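Local coordinates for protein translation initiation factor eIF2B subunit epsilon (Schizosaccharomyces pombe, PDB 5B04) that serves as a component of the eIF2B complex, which catalyses the exchange of GDP for GTP on the gamma subunit of the translation initiation factor eIF2, at residues N353-S358 against D370-D375; N152-M157 against L257-H262; T168-E173 against R273-Q278; S103-D108 against D239-R244. All coordinates share one frame; numbering follows the deposited sequence.

Interaction 1 (N353-S358 against D370-D375); sequences NCTIGS and DVVIGD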
loop_
_atom_site.group_PDB
_atom_site.type_symbol
_atom_site.label_atom_id
_atom_site.label_comp_id
_atom_site.label_asym_id
_atom_site.label_seq_id
_atom_site.Cartn_x
_atom_site.Cartn_y
_atom_site.Cartn_z
ATOM N N ASN I 353 -40.994 -3.186 -37.457
ATOM C CA ASN I 353 -42.452 -3.256 -37.371
ATOM C C ASN I 353 -43.033 -4.653 -37.594
ATOM O O ASN I 353 -43.891 -4.843 -38.453
ATOM C CB ASN I 353 -43.072 -2.281 -38.376
ATOM C CG ASN I 353 -44.475 -1.854 -37.989
ATOM O OD1 ASN I 353 -45.156 -2.534 -37.221
ATOM N ND2 ASN I 353 -44.915 -0.721 -38.522
ATOM N N CYS I 354 -42.571 -5.626 -36.815
ATOM C CA CYS I 354 -43.099 -6.983 -36.909
ATOM C C CYS I 354 -43.976 -7.319 -35.707
ATOM O O CYS I 354 -43.923 -6.647 -34.679
ATOM C CB CYS I 354 -41.962 -7.997 -37.029
ATOM S SG CYS I 354 -41.028 -7.883 -38.566
ATOM N N THR I 355 -44.786 -8.364 -35.846
ATOM C CA THR I 355 -45.663 -8.797 -34.767
ATOM C C THR I 355 -45.590 -10.308 -34.577
ATOM O O THR I 355 -45.957 -11.076 -35.466
ATOM C CB THR I 355 -47.125 -8.385 -35.023
ATOM O OG1 THR I 355 -47.252 -6.964 -34.897
ATOM C CG2 THR I 355 -48.053 -9.056 -34.022
ATOM N N ILE I 356 -45.109 -10.727 -33.411
ATOM C CA ILE I 356 -44.991 -12.145 -33.094
ATOM C C ILE I 356 -45.896 -12.505 -31.920
ATOM O O ILE I 356 -45.820 -11.893 -30.854
ATOM C CB ILE I 356 -43.539 -12.528 -32.769
ATOM C CG1 ILE I 356 -42.603 -12.025 -33.871
ATOM C CG2 ILE I 356 -43.411 -14.035 -32.598
ATOM C CD1 ILE I 356 -41.152 -12.363 -33.643
ATOM N N GLY I 357 -46.748 -13.503 -32.125
ATOM C CA GLY I 357 -47.753 -13.868 -31.145
ATOM C C GLY I 357 -47.236 -14.653 -29.956
ATOM O O GLY I 357 -46.033 -14.869 -29.809
ATOM N N SER I 358 -48.162 -15.085 -29.106
ATOM C CA SER I 358 -47.821 -15.804 -27.884
ATOM C C SER I 358 -47.379 -17.239 -28.161
ATOM O O SER I 358 -47.768 -17.834 -29.165
ATOM C CB SER I 358 -49.013 -15.805 -26.923
ATOM O OG SER I 358 -50.156 -16.388 -27.526
ATOM N N ASP I 370 -42.417 -5.796 -41.479
ATOM C CA ASP I 370 -43.872 -5.969 -41.449
ATOM C C ASP I 370 -44.353 -7.420 -41.490
ATOM O O ASP I 370 -45.475 -7.691 -41.917
ATOM C CB ASP I 370 -44.511 -5.191 -42.601
ATOM C CG ASP I 370 -44.287 -3.695 -42.486
ATOM O OD1 ASP I 370 -43.243 -3.210 -42.971
ATOM O OD2 ASP I 370 -45.154 -3.006 -41.908
ATOM N N VAL I 371 -43.518 -8.348 -41.036
ATOM C CA VAL I 371 -43.928 -9.745 -40.942
ATOM C C VAL I 371 -44.770 -9.969 -39.690
ATOM O O VAL I 371 -44.356 -9.621 -38.584
ATOM C CB VAL I 371 -42.719 -10.699 -40.917
ATOM C CG1 VAL I 371 -43.183 -12.141 -40.774
ATOM C CG2 VAL I 371 -41.885 -10.529 -42.173
ATOM N N VAL I 372 -45.954 -10.546 -39.868
ATOM C CA VAL I 372 -46.838 -10.838 -38.745
ATOM C C VAL I 372 -46.974 -12.342 -38.535
ATOM O O VAL I 372 -47.330 -13.078 -39.455
ATOM C CB VAL I 372 -48.235 -10.221 -38.949
ATOM C CG1 VAL I 372 -49.221 -10.781 -37.936
ATOM C CG2 VAL I 372 -48.162 -8.704 -38.851
ATOM N N ILE I 373 -46.685 -12.792 -37.319
ATOM C CA ILE I 373 -46.743 -14.211 -36.992
ATOM C C ILE I 373 -47.662 -14.467 -35.802
ATOM O O ILE I 373 -47.452 -13.933 -34.714
ATOM C CB ILE I 373 -45.342 -14.767 -36.691
ATOM C CG1 ILE I 373 -44.480 -14.712 -37.952
ATOM C CG2 ILE I 373 -45.434 -16.193 -36.174
ATOM C CD1 ILE I 373 -43.001 -14.746 -37.680
ATOM N N GLY I 374 -48.681 -15.292 -36.021
ATOM C CA GLY I 374 -49.681 -15.571 -35.006
ATOM C C GLY I 374 -49.191 -16.468 -33.887
ATOM O O GLY I 374 -48.039 -16.897 -33.879
ATOM N N ASP I 375 -50.084 -16.758 -32.944
ATOM C CA ASP I 375 -49.743 -17.529 -31.753
ATOM C C ASP I 375 -49.394 -18.985 -32.065
ATOM O O ASP I 375 -49.831 -19.535 -33.077
ATOM C CB ASP I 375 -50.903 -17.484 -30.754
ATOM C CG ASP I 375 -51.437 -16.079 -30.539
ATOM O OD1 ASP I 375 -50.632 -15.126 -30.559
ATOM O OD2 ASP I 375 -52.662 -15.928 -30.352
#
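Successive coils of a left-handed parallel beta-helix stack here, strand 355-356 lying in parallel on strand 372-373 with Thr355 beside Val372 and Ile356 beside Ile373. The two segments run only 4° apart, as expected of neighbouring rungs in this hexapeptide-repeat domain. Backbone bonds pass back and forth: Thr355 N to Val371 O (3.0 Å), Ile373 N to Thr355 O, and Gly357 N to Ile373 O (2.7 Å). Ile356 and Ile373 share one face of the sheet and both pack on Ile362 of strand 361-363, while Ile373 also meets Leu384 and Ile390 inside the coil. On the other face Thr355 CB rests on Val372 CG2 at 4.0 Å. At one end, Cys354 SG lies beside its own backbone N (chi1 -67°), which turns it to Val371; it packs on Val371 CB at 4.0 Å and takes a weak hydrogen bond from Val371 N (3.5 Å). At the other end the chain passes through Gly357, where any side chain would run toward the Asp375 carboxylate. That carboxylate is tied to the neighbouring coil: Ser358 N donates to Asp375 OD1 at 2.9 Å, arriving from above the carboxylate plane, 38° out of it.

Interaction 2 (N152-M157 against L257-H262); sequences NAIMTM and LGKKIH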
loop_
_atom_site.group_PDB
_atom_site.type_symbol
_atom_site.label_atom_id
_atom_site.label_comp_id
_atom_site.label_asym_id
_atom_site.label_seq_id
_atom_site.Cartn_x
_atom_site.Cartn_y
_atom_site.Cartn_z
ATOM N N ASN I 152 2.930 -4.869 -67.307
ATOM C CA ASN I 152 2.307 -6.144 -67.639
ATOM C C ASN I 152 1.671 -6.802 -66.417
ATOM O O ASN I 152 1.076 -7.875 -66.517
ATOM C CB ASN I 152 3.327 -7.088 -68.278
ATOM C CG ASN I 152 3.775 -6.616 -69.648
ATOM O OD1 ASN I 152 2.986 -6.068 -70.417
ATOM N ND2 ASN I 152 5.049 -6.826 -69.959
ATOM N N ALA I 153 1.807 -6.153 -65.263
ATOM C CA ALA I 153 1.091 -6.573 -64.065
ATOM C C ALA I 153 -0.340 -6.060 -64.149
ATOM O O ALA I 153 -0.606 -4.885 -63.898
ATOM C CB ALA I 153 1.781 -6.057 -62.814
ATOM N N ILE I 154 -1.261 -6.948 -64.506
ATOM C CA ILE I 154 -2.611 -6.541 -64.876
ATOM C C ILE I 154 -3.574 -6.409 -63.698
ATOM O O ILE I 154 -4.259 -5.394 -63.565
ATOM C CB ILE I 154 -3.209 -7.528 -65.898
ATOM C CG1 ILE I 154 -2.366 -7.528 -67.172
ATOM C CG2 ILE I 154 -4.643 -7.161 -66.224
ATOM C CD1 ILE I 154 -2.128 -6.143 -67.730
ATOM N N MET I 155 -3.630 -7.423 -62.842
ATOM C CA MET I 155 -4.630 -7.436 -61.780
ATOM C C MET I 155 -4.101 -7.990 -60.456
ATOM O O MET I 155 -3.323 -8.944 -60.432
ATOM C CB MET I 155 -5.855 -8.235 -62.242
ATOM C CG MET I 155 -6.876 -8.546 -61.158
ATOM S SD MET I 155 -8.334 -9.393 -61.803
ATOM C CE MET I 155 -7.783 -11.097 -61.816
ATOM N N THR I 156 -4.522 -7.368 -59.358
ATOM C CA THR I 156 -4.203 -7.847 -58.019
ATOM C C THR I 156 -5.438 -8.464 -57.369
ATOM O O THR I 156 -6.451 -7.791 -57.179
ATOM C CB THR I 156 -3.669 -6.717 -57.120
ATOM O OG1 THR I 156 -2.397 -6.275 -57.609
ATOM C CG2 THR I 156 -3.512 -7.206 -55.688
ATOM N N MET I 157 -5.348 -9.746 -57.030
ATOM C CA MET I 157 -6.472 -10.458 -56.433
ATOM C C MET I 157 -6.438 -10.403 -54.909
ATOM O O MET I 157 -5.547 -10.971 -54.279
ATOM C CB MET I 157 -6.489 -11.915 -56.900
ATOM C CG MET I 157 -6.711 -12.084 -58.393
ATOM S SD MET I 157 -6.785 -13.815 -58.898
ATOM C CE MET I 157 -5.090 -14.323 -58.625
ATOM N N LEU I 257 -1.126 -12.933 -73.703
ATOM C CA LEU I 257 0.314 -12.957 -73.702
ATOM C C LEU I 257 0.963 -12.187 -72.585
ATOM O O LEU I 257 0.585 -11.072 -72.282
ATOM C CB LEU I 257 0.812 -12.382 -75.007
ATOM C CG LEU I 257 1.156 -13.392 -76.083
ATOM C CD1 LEU I 257 -0.088 -13.790 -76.856
ATOM C CD2 LEU I 257 2.190 -12.782 -77.007
ATOM N N GLY I 258 1.976 -12.785 -71.988
ATOM C CA GLY I 258 2.954 -12.044 -71.231
ATOM C C GLY I 258 2.434 -11.122 -70.164
ATOM O O GLY I 258 2.897 -10.005 -70.046
ATOM N N LYS I 259 1.481 -11.579 -69.378
ATOM C CA LYS I 259 0.903 -10.726 -68.373
ATOM C C LYS I 259 1.040 -11.342 -67.016
ATOM O O LYS I 259 1.153 -12.538 -66.885
ATOM C CB LYS I 259 -0.537 -10.466 -68.703
ATOM C CG LYS I 259 -0.714 -10.055 -70.139
ATOM C CD LYS I 259 0.208 -8.911 -70.467
ATOM C CE LYS I 259 -0.578 -7.624 -70.571
ATOM N NZ LYS I 259 0.286 -6.489 -70.967
ATOM N N LYS I 260 1.072 -10.497 -66.004
ATOM C CA LYS I 260 1.376 -10.926 -64.667
ATOM C C LYS I 260 0.169 -10.742 -63.799
ATOM O O LYS I 260 -0.467 -9.715 -63.839
ATOM C CB LYS I 260 2.508 -10.087 -64.108
ATOM C CG LYS I 260 3.891 -10.648 -64.357
ATOM C CD LYS I 260 4.948 -9.602 -64.077
ATOM C CE LYS I 260 6.277 -9.997 -64.671
ATOM N NZ LYS I 260 6.086 -10.479 -66.059
ATOM N N ILE I 261 -0.146 -11.754 -63.015
ATOM C CA ILE I 261 -1.288 -11.704 -62.118
ATOM C C ILE I 261 -0.775 -11.786 -60.680
ATOM O O ILE I 261 0.222 -12.459 -60.407
ATOM C CB ILE I 261 -2.298 -12.838 -62.427
ATOM C CG1 ILE I 261 -3.656 -12.538 -61.800
ATOM C CG2 ILE I 261 -1.771 -14.192 -62.000
ATOM C CD1 ILE I 261 -4.294 -11.322 -62.378
ATOM N N HIS I 262 -1.432 -11.084 -59.762
ATOM C CA HIS I 262 -0.919 -10.978 -58.399
ATOM C C HIS I 262 -1.972 -11.214 -57.322
ATOM O O HIS I 262 -3.169 -11.034 -57.550
ATOM C CB HIS I 262 -0.277 -9.604 -58.186
ATOM C CG HIS I 262 1.077 -9.470 -58.809
ATOM N ND1 HIS I 262 2.219 -9.965 -58.217
ATOM C CD2 HIS I 262 1.473 -8.896 -59.969
ATOM C CE1 HIS I 262 3.260 -9.703 -58.986
ATOM N NE2 HIS I 262 2.836 -9.056 -60.056
#
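Strand 153-157 and strand 260-262 run parallel, their axes 4.9 Å apart and turned by 18°, pairing Ala153 with Lys260 and Thr156 with His262 in the mixed sheet of the nucleotidyltransferase-like domain. Three steps on one strand match two on the other, a beta bulge around Ile154: Lys260 O takes Ile154 N, and the next bond runs from His262 N to Met155 O (2.9 Å). Before the bulge, the Lys259 side chain crosses Asn152 at about a right angle, and Lys259 NZ donates to Asn152 OD1 (2.8 Å) from 26° off the amide carbonyl plane. The aliphatic end of the same lysine is also covered, Ile154 CD1 touching Lys259 CE at 3.6 Å. Beyond the bulge, Ile261 lies side by side with Met155. The bend at chi3 of Met155 (84°) carries its CE to Ile261 CD1 (3.5 Å), and Met157 crosses Ile261 at about a right angle, its CE 3.9 Å from Ile261 CG1. Helix 243-252 covers this apolar side through Phe247 and Leu252. On the opposite face, Thr156 OG1 is engaged by His143, and the His262 imidazole bonds weakly through ND1 to Ser184 O while Ala153 CB sits at its ring edge, 4.0 Å from CD2.

Interaction 3 (T168-E173 against R273-Q278); sequences TRARTE and RVRSLQ. With PO4 (phosphate ion), chain S.
Arg275 and Glu173 meet tip to tip in a side-on, two-nitrogen salt bridge that fastens loop 168-173 of the nucleotidyltransferase-like domain to the segment leading into helix 277-288. This is the tight part of the contact. Arg275 NE donates to Glu173 OE2 (2.9 Å) and NH2 to OE1 (3.3 Å), each oxygen using its syn lone pair, with carboxylate and guanidinium planes only 18° apart. Arg275 CG occupies the crowded position between its backbone N and carbonyl carbon (chi1 50°), and from there the chain runs extended to NE. Thr172 slides past it in the opposite direction and sets OG1 over the centre of one guanidinium face, 3.3 Å from CZ, while Ala170 CB touches the edge at NH2. Arg273 NH2 lies 4.5 Å from Glu173 OE2, which is well out of its guanidinium plane, so only charge acts between them; Arg273 NH1 bonds to Ser127 O and Tyr27 OH. The loose side begins where the Arg275 guanidinium turns to a phosphate ion, probably from the crystallisation liquor: NH1 bonds to PO4 O2 at 2.9 Å, and the remaining three bonds are weak. Arg171 is exposed on this side and brings only CB near the ion, 3.3 Å from PO4 O4. An alanine in place of Arg275 would probably leave the buried Glu173 carboxylate without its mate and the phosphate without its guanidinium donors. Thr172 is a known phosphorylation site, unmodified in this structure; its OG1 lies 3.8 Å from PO4 O2.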
loop_
_atom_site.group_PDB
_atom_site.type_symbol
_atom_site.label_atom_id
_atom_site.label_comp_id
_atom_site.label_asym_id
_atom_site.label_seq_id
_atom_site.Cartn_x
_atom_site.Cartn_y
_atom_site.Cartn_z
ATOM N N THR I 168 -17.030 -19.722 -43.846
ATOM C CA THR I 168 -17.179 -18.619 -44.788
ATOM C C THR I 168 -16.609 -19.012 -46.149
ATOM O O THR I 168 -16.986 -18.455 -47.180
ATOM C CB THR I 168 -16.478 -17.345 -44.279
ATOM O OG1 THR I 168 -16.731 -17.184 -42.879
ATOM C CG2 THR I 168 -16.980 -16.118 -45.027
ATOM N N ARG I 169 -15.703 -19.985 -46.140
ATOM C CA ARG I 169 -15.069 -20.462 -47.363
ATOM C C ARG I 169 -15.955 -21.477 -48.081
ATOM O O ARG I 169 -15.805 -22.685 -47.896
ATOM C CB ARG I 169 -13.705 -21.082 -47.046
ATOM C CG ARG I 169 -12.835 -21.365 -48.263
ATOM C CD ARG I 169 -11.468 -21.887 -47.839
ATOM N NE ARG I 169 -10.521 -21.940 -48.950
ATOM C CZ ARG I 169 -10.203 -23.047 -49.612
ATOM N NH1 ARG I 169 -10.754 -24.205 -49.279
ATOM N NH2 ARG I 169 -9.328 -22.997 -50.608
ATOM N N ALA I 170 -16.877 -20.979 -48.900
ATOM C CA ALA I 170 -17.768 -21.847 -49.664
ATOM C C ALA I 170 -17.061 -22.389 -50.903
ATOM O O ALA I 170 -15.838 -22.311 -51.007
ATOM C CB ALA I 170 -19.032 -21.101 -50.052
ATOM N N ARG I 171 -17.830 -22.931 -51.843
ATOM C CA ARG I 171 -17.251 -23.616 -52.996
ATOM C C ARG I 171 -16.611 -22.659 -54.003
ATOM O O ARG I 171 -15.552 -22.958 -54.557
ATOM C CB ARG I 171 -18.311 -24.470 -53.694
ATOM C CG ARG I 171 -17.753 -25.366 -54.790
ATOM C CD ARG I 171 -16.580 -26.197 -54.284
ATOM N NE ARG I 171 -17.008 -27.342 -53.484
ATOM C CZ ARG I 171 -16.175 -28.193 -52.894
ATOM N NH1 ARG I 171 -14.864 -28.029 -53.007
ATOM N NH2 ARG I 171 -16.653 -29.210 -52.188
ATOM N N THR I 172 -17.252 -21.519 -54.244
ATOM C CA THR I 172 -16.686 -20.505 -55.129
ATOM C C THR I 172 -15.384 -19.971 -54.543
ATOM O O THR I 172 -14.401 -19.763 -55.258
ATOM C CB THR I 172 -17.670 -19.336 -55.361
ATOM O OG1 THR I 172 -18.731 -19.765 -56.225
ATOM C CG2 THR I 172 -16.965 -18.146 -55.998
ATOM N N GLU I 173 -15.380 -19.773 -53.229
ATOM C CA GLU I 173 -14.215 -19.248 -52.529
ATOM C C GLU I 173 -13.137 -20.315 -52.349
ATOM O O GLU I 173 -11.967 -19.996 -52.136
ATOM C CB GLU I 173 -14.623 -18.676 -51.167
ATOM C CG GLU I 173 -15.476 -17.413 -51.236
ATOM C CD GLU I 173 -16.905 -17.683 -51.672
ATOM O OE1 GLU I 173 -17.331 -18.855 -51.626
ATOM O OE2 GLU I 173 -17.601 -16.722 -52.064
ATOM N N ARG I 273 -18.534 -12.186 -49.931
ATOM C CA ARG I 273 -19.561 -11.757 -50.876
ATOM C C ARG I 273 -20.883 -12.480 -50.650
ATOM O O ARG I 273 -20.911 -13.690 -50.424
ATOM C CB ARG I 273 -19.097 -11.980 -52.317
ATOM C CG ARG I 273 -18.015 -11.022 -52.775
ATOM C CD ARG I 273 -17.761 -11.143 -54.268
ATOM N NE ARG I 273 -17.485 -12.521 -54.662
ATOM C CZ ARG I 273 -18.160 -13.176 -55.601
ATOM N NH1 ARG I 273 -19.144 -12.573 -56.249
ATOM N NH2 ARG I 273 -17.845 -14.430 -55.896
ATOM N N VAL I 274 -21.977 -11.728 -50.716
ATOM C CA VAL I 274 -23.311 -12.309 -50.628
ATOM C C VAL I 274 -23.758 -12.751 -52.015
ATOM O O VAL I 274 -24.397 -11.992 -52.746
ATOM C CB VAL I 274 -24.327 -11.314 -50.046
ATOM C CG1 VAL I 274 -25.621 -12.032 -49.691
ATOM C CG2 VAL I 274 -23.748 -10.624 -48.824
ATOM N N ARG I 275 -23.415 -13.983 -52.373
ATOM C CA ARG I 275 -23.637 -14.480 -53.725
ATOM C C ARG I 275 -24.642 -15.628 -53.766
ATOM O O ARG I 275 -24.941 -16.159 -54.835
ATOM C CB ARG I 275 -22.311 -14.929 -54.335
ATOM C CG ARG I 275 -21.523 -15.858 -53.433
ATOM C CD ARG I 275 -20.378 -16.521 -54.170
ATOM N NE ARG I 275 -19.946 -17.738 -53.490
ATOM C CZ ARG I 275 -20.571 -18.906 -53.590
ATOM N NH1 ARG I 275 -21.657 -19.019 -54.343
ATOM N NH2 ARG I 275 -20.110 -19.964 -52.939
ATOM N N SER I 276 -25.155 -16.009 -52.601
ATOM C CA SER I 276 -26.136 -17.086 -52.512
ATOM C C SER I 276 -26.912 -17.017 -51.202
ATOM O O SER I 276 -26.668 -16.144 -50.369
ATOM C CB SER I 276 -25.454 -18.449 -52.645
ATOM O OG SER I 276 -24.583 -18.696 -51.555
ATOM N N LEU I 277 -27.849 -17.943 -51.027
ATOM C CA LEU I 277 -28.643 -18.015 -49.806
ATOM C C LEU I 277 -27.787 -18.407 -48.610
ATOM O O LEU I 277 -27.843 -17.772 -47.557
ATOM C CB LEU I 277 -29.783 -19.019 -49.970
ATOM C CG LEU I 277 -30.853 -18.700 -51.012
ATOM C CD1 LEU I 277 -31.660 -19.945 -51.306
ATOM C CD2 LEU I 277 -31.755 -17.580 -50.523
ATOM N N GLN I 278 -26.995 -19.460 -48.784
ATOM C CA GLN I 278 -26.181 -20.000 -47.702
ATOM C C GLN I 278 -25.063 -19.046 -47.292
ATOM O O GLN I 278 -24.622 -19.059 -46.144
ATOM C CB GLN I 278 -25.606 -21.357 -48.110
ATOM C CG GLN I 278 -26.654 -22.459 -48.178
ATOM C CD GLN I 278 -26.317 -23.532 -49.192
ATOM O OE1 GLN I 278 -26.634 -23.405 -50.376
ATOM N NE2 GLN I 278 -25.675 -24.599 -48.734
HETATM P P PO4 S . -22.320 -22.639 -53.751
HETATM O O1 PO4 S . -22.743 -21.655 -52.686
HETATM O O2 PO4 S . -21.530 -21.920 -54.819
HETATM O O3 PO4 S . -23.546 -23.266 -54.372
HETATM O O4 PO4 S . -21.464 -23.718 -53.129
#

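Interaction 4 (S103-D108 against D239-R244); sequences SLSVGD and DYQDIR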
loop_
_atom_site.group_PDB
_atom_site.type_symbol
_atom_site.label_atom_id
_atom_site.label_comp_id
_atom_site.label_asym_id
_atom_site.label_seq_id
_atom_site.Cartn_x
_atom_site.Cartn_y
_atom_site.Cartn_z
ATOM N N SER I 103 -28.865 -11.297 -67.586
ATOM C CA SER I 103 -27.706 -12.158 -67.358
ATOM C C SER I 103 -26.396 -11.519 -67.808
ATOM O O SER I 103 -25.601 -12.147 -68.510
ATOM C CB SER I 103 -27.895 -13.504 -68.064
ATOM O OG SER I 103 -26.728 -14.301 -67.960
ATOM N N LEU I 104 -26.174 -10.275 -67.399
ATOM C CA LEU I 104 -24.964 -9.554 -67.778
ATOM C C LEU I 104 -23.715 -10.215 -67.205
ATOM O O LEU I 104 -23.635 -10.487 -66.007
ATOM C CB LEU I 104 -25.037 -8.098 -67.320
ATOM C CG LEU I 104 -23.799 -7.270 -67.663
ATOM C CD1 LEU I 104 -23.610 -7.183 -69.169
ATOM C CD2 LEU I 104 -23.896 -5.888 -67.051
ATOM N N SER I 105 -22.741 -10.463 -68.073
ATOM C CA SER I 105 -21.508 -11.131 -67.680
ATOM C C SER I 105 -20.400 -10.142 -67.337
ATOM O O SER I 105 -20.363 -9.030 -67.862
ATOM C CB SER I 105 -21.037 -12.064 -68.797
ATOM O OG SER I 105 -19.665 -12.383 -68.652
ATOM N N VAL I 106 -19.500 -10.553 -66.448
ATOM C CA VAL I 106 -18.311 -9.761 -66.161
ATOM C C VAL I 106 -17.342 -9.891 -67.332
ATOM O O VAL I 106 -16.806 -10.962 -67.604
ATOM C CB VAL I 106 -17.633 -10.188 -64.839
ATOM C CG1 VAL I 106 -17.583 -11.707 -64.711
ATOM C CG2 VAL I 106 -16.243 -9.573 -64.728
ATOM N N GLY I 107 -17.130 -8.788 -68.034
ATOM C CA GLY I 107 -16.401 -8.827 -69.284
ATOM C C GLY I 107 -17.278 -8.230 -70.358
ATOM O O GLY I 107 -16.849 -7.348 -71.099
ATOM N N ASP I 108 -18.514 -8.715 -70.440
ATOM C CA ASP I 108 -19.530 -8.070 -71.262
ATOM C C ASP I 108 -19.700 -6.639 -70.773
ATOM O O ASP I 108 -19.860 -5.711 -71.564
ATOM C CB ASP I 108 -20.862 -8.822 -71.197
ATOM C CG ASP I 108 -20.868 -10.080 -72.043
ATOM O OD1 ASP I 108 -19.936 -10.259 -72.855
ATOM O OD2 ASP I 108 -21.810 -10.887 -71.899
ATOM N N ASP I 239 -13.801 -13.990 -75.952
ATOM C CA ASP I 239 -14.277 -15.304 -75.538
ATOM C C ASP I 239 -14.337 -15.412 -74.018
ATOM O O ASP I 239 -14.871 -16.381 -73.476
ATOM C CB ASP I 239 -13.380 -16.404 -76.106
ATOM C CG ASP I 239 -11.956 -16.315 -75.594
ATOM O OD1 ASP I 239 -11.478 -15.185 -75.363
ATOM O OD2 ASP I 239 -11.317 -17.375 -75.420
ATOM N N TYR I 240 -13.790 -14.411 -73.335
ATOM C CA TYR I 240 -13.732 -14.418 -71.877
ATOM C C TYR I 240 -15.036 -13.933 -71.252
ATOM O O TYR I 240 -15.524 -12.848 -71.572
ATOM C CB TYR I 240 -12.567 -13.557 -71.384
ATOM C CG TYR I 240 -11.202 -14.152 -71.650
ATOM C CD1 TYR I 240 -11.068 -15.455 -72.113
ATOM C CD2 TYR I 240 -10.047 -13.414 -71.428
ATOM C CE1 TYR I 240 -9.822 -16.002 -72.355
ATOM C CE2 TYR I 240 -8.798 -13.954 -71.665
ATOM C CZ TYR I 240 -8.691 -15.247 -72.128
ATOM O OH TYR I 240 -7.449 -15.789 -72.366
ATOM N N GLN I 241 -15.594 -14.742 -70.355
ATOM C CA GLN I 241 -16.850 -14.403 -69.694
ATOM C C GLN I 241 -16.718 -14.421 -68.173
ATOM O O GLN I 241 -17.308 -13.590 -67.486
ATOM C CB GLN I 241 -17.960 -15.360 -70.133
ATOM C CG GLN I 241 -18.280 -15.302 -71.618
ATOM C CD GLN I 241 -18.697 -13.916 -72.076
ATOM O OE1 GLN I 241 -19.300 -13.153 -71.320
ATOM N NE2 GLN I 241 -18.376 -13.584 -73.321
ATOM N N ASP I 242 -15.957 -15.375 -67.649
ATOM C CA ASP I 242 -15.715 -15.435 -66.212
ATOM C C ASP I 242 -14.321 -14.915 -65.888
ATOM O O ASP I 242 -13.350 -15.262 -66.554
ATOM C CB ASP I 242 -15.882 -16.861 -65.686
ATOM C CG ASP I 242 -15.656 -16.957 -64.189
ATOM O OD1 ASP I 242 -16.124 -16.057 -63.459
ATOM O OD2 ASP I 242 -15.009 -17.928 -63.743
ATOM N N ILE I 243 -14.224 -14.088 -64.855
ATOM C CA ILE I 243 -12.955 -13.463 -64.506
ATOM C C ILE I 243 -11.953 -14.473 -63.940
ATOM O O ILE I 243 -10.764 -14.177 -63.823
ATOM C CB ILE I 243 -13.159 -12.320 -63.484
ATOM C CG1 ILE I 243 -11.976 -11.348 -63.517
ATOM C CG2 ILE I 243 -13.388 -12.881 -62.087
ATOM C CD1 ILE I 243 -12.078 -10.231 -62.509
ATOM N N ARG I 244 -12.426 -15.671 -63.608
ATOM C CA ARG I 244 -11.568 -16.667 -62.975
ATOM C C ARG I 244 -11.109 -17.780 -63.917
ATOM O O ARG I 244 -9.914 -18.048 -64.022
ATOM C CB ARG I 244 -12.279 -17.280 -61.766
ATOM C CG ARG I 244 -12.129 -16.464 -60.491
ATOM C CD ARG I 244 -10.660 -16.193 -60.193
ATOM N NE ARG I 244 -10.461 -15.540 -58.902
ATOM C CZ ARG I 244 -10.461 -14.222 -58.719
ATOM N NH1 ARG I 244 -10.657 -13.406 -59.746
ATOM N NH2 ARG I 244 -10.269 -13.721 -57.508
#
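The amide of Gln241 and the carboxylate of Asp108 cross with their planes 60° apart, neither lying flat on the other, where the starts of helix 108-115 and helix 243-252 converge in the nucleotidyltransferase-like domain. The amide faces both Asp108 and Ser105 from one side, Gln241 CD standing 3.9 Å from each of Asp108 OD1 and Ser105 OG. Ser105 OG also approaches the stem of the glutamine, 3.7 Å from Gln241 CB; it is anti to its own backbone N (chi1 161°), which turns it to this side chain. The carboxylate's firm partner is Arg111, whose NH1 forms a salt bridge with Asp108 OD1 and whose NH2 bonds to Tyr240 O, so one arginine links both segments. An alanine at Gln241 would probably leave Ser105 OG and the Asp108 carboxylate without the amide that faces them both and open a gap at the surface. Both helices begin at N-cap residues here: Gly107 precedes the first, and Asp242 precedes the second, with its OD2 capping Lys245 N. Val106 CG1 comes 3.4 Å from Gln241 O. Beneath these polar groups Val106 and Ile243 both rest on Leu125 of strand 123-127, and Val106 CG2 meets Ile243 CB at 4.3 Å.

Interactions 2, 3 and 4 belong to the N-terminal nucleotidyltransferase-like domain, and their segments alternate along the chain: 103-108, 152-157 and 168-173 come first, then 239-244, 257-262 and 273-278. Together they join the earlier half of that domain to the later half. Interactions 2 and 4 touch, with Met155 and Met157 of strand 153-161 packing on Ile243 and Arg244 of helix 243-252; their centres are 18 Å apart. Interaction 3 lies 19 Å from interaction 4 and 25 Å from interaction 2, centre to centre. Interaction 1 follows in the chain, in the separate beta-helix, its centre 54 Å from that of interaction 2. The contacts of the nucleotidyltransferase-like domain thus all precede that of the beta-helix along the chain.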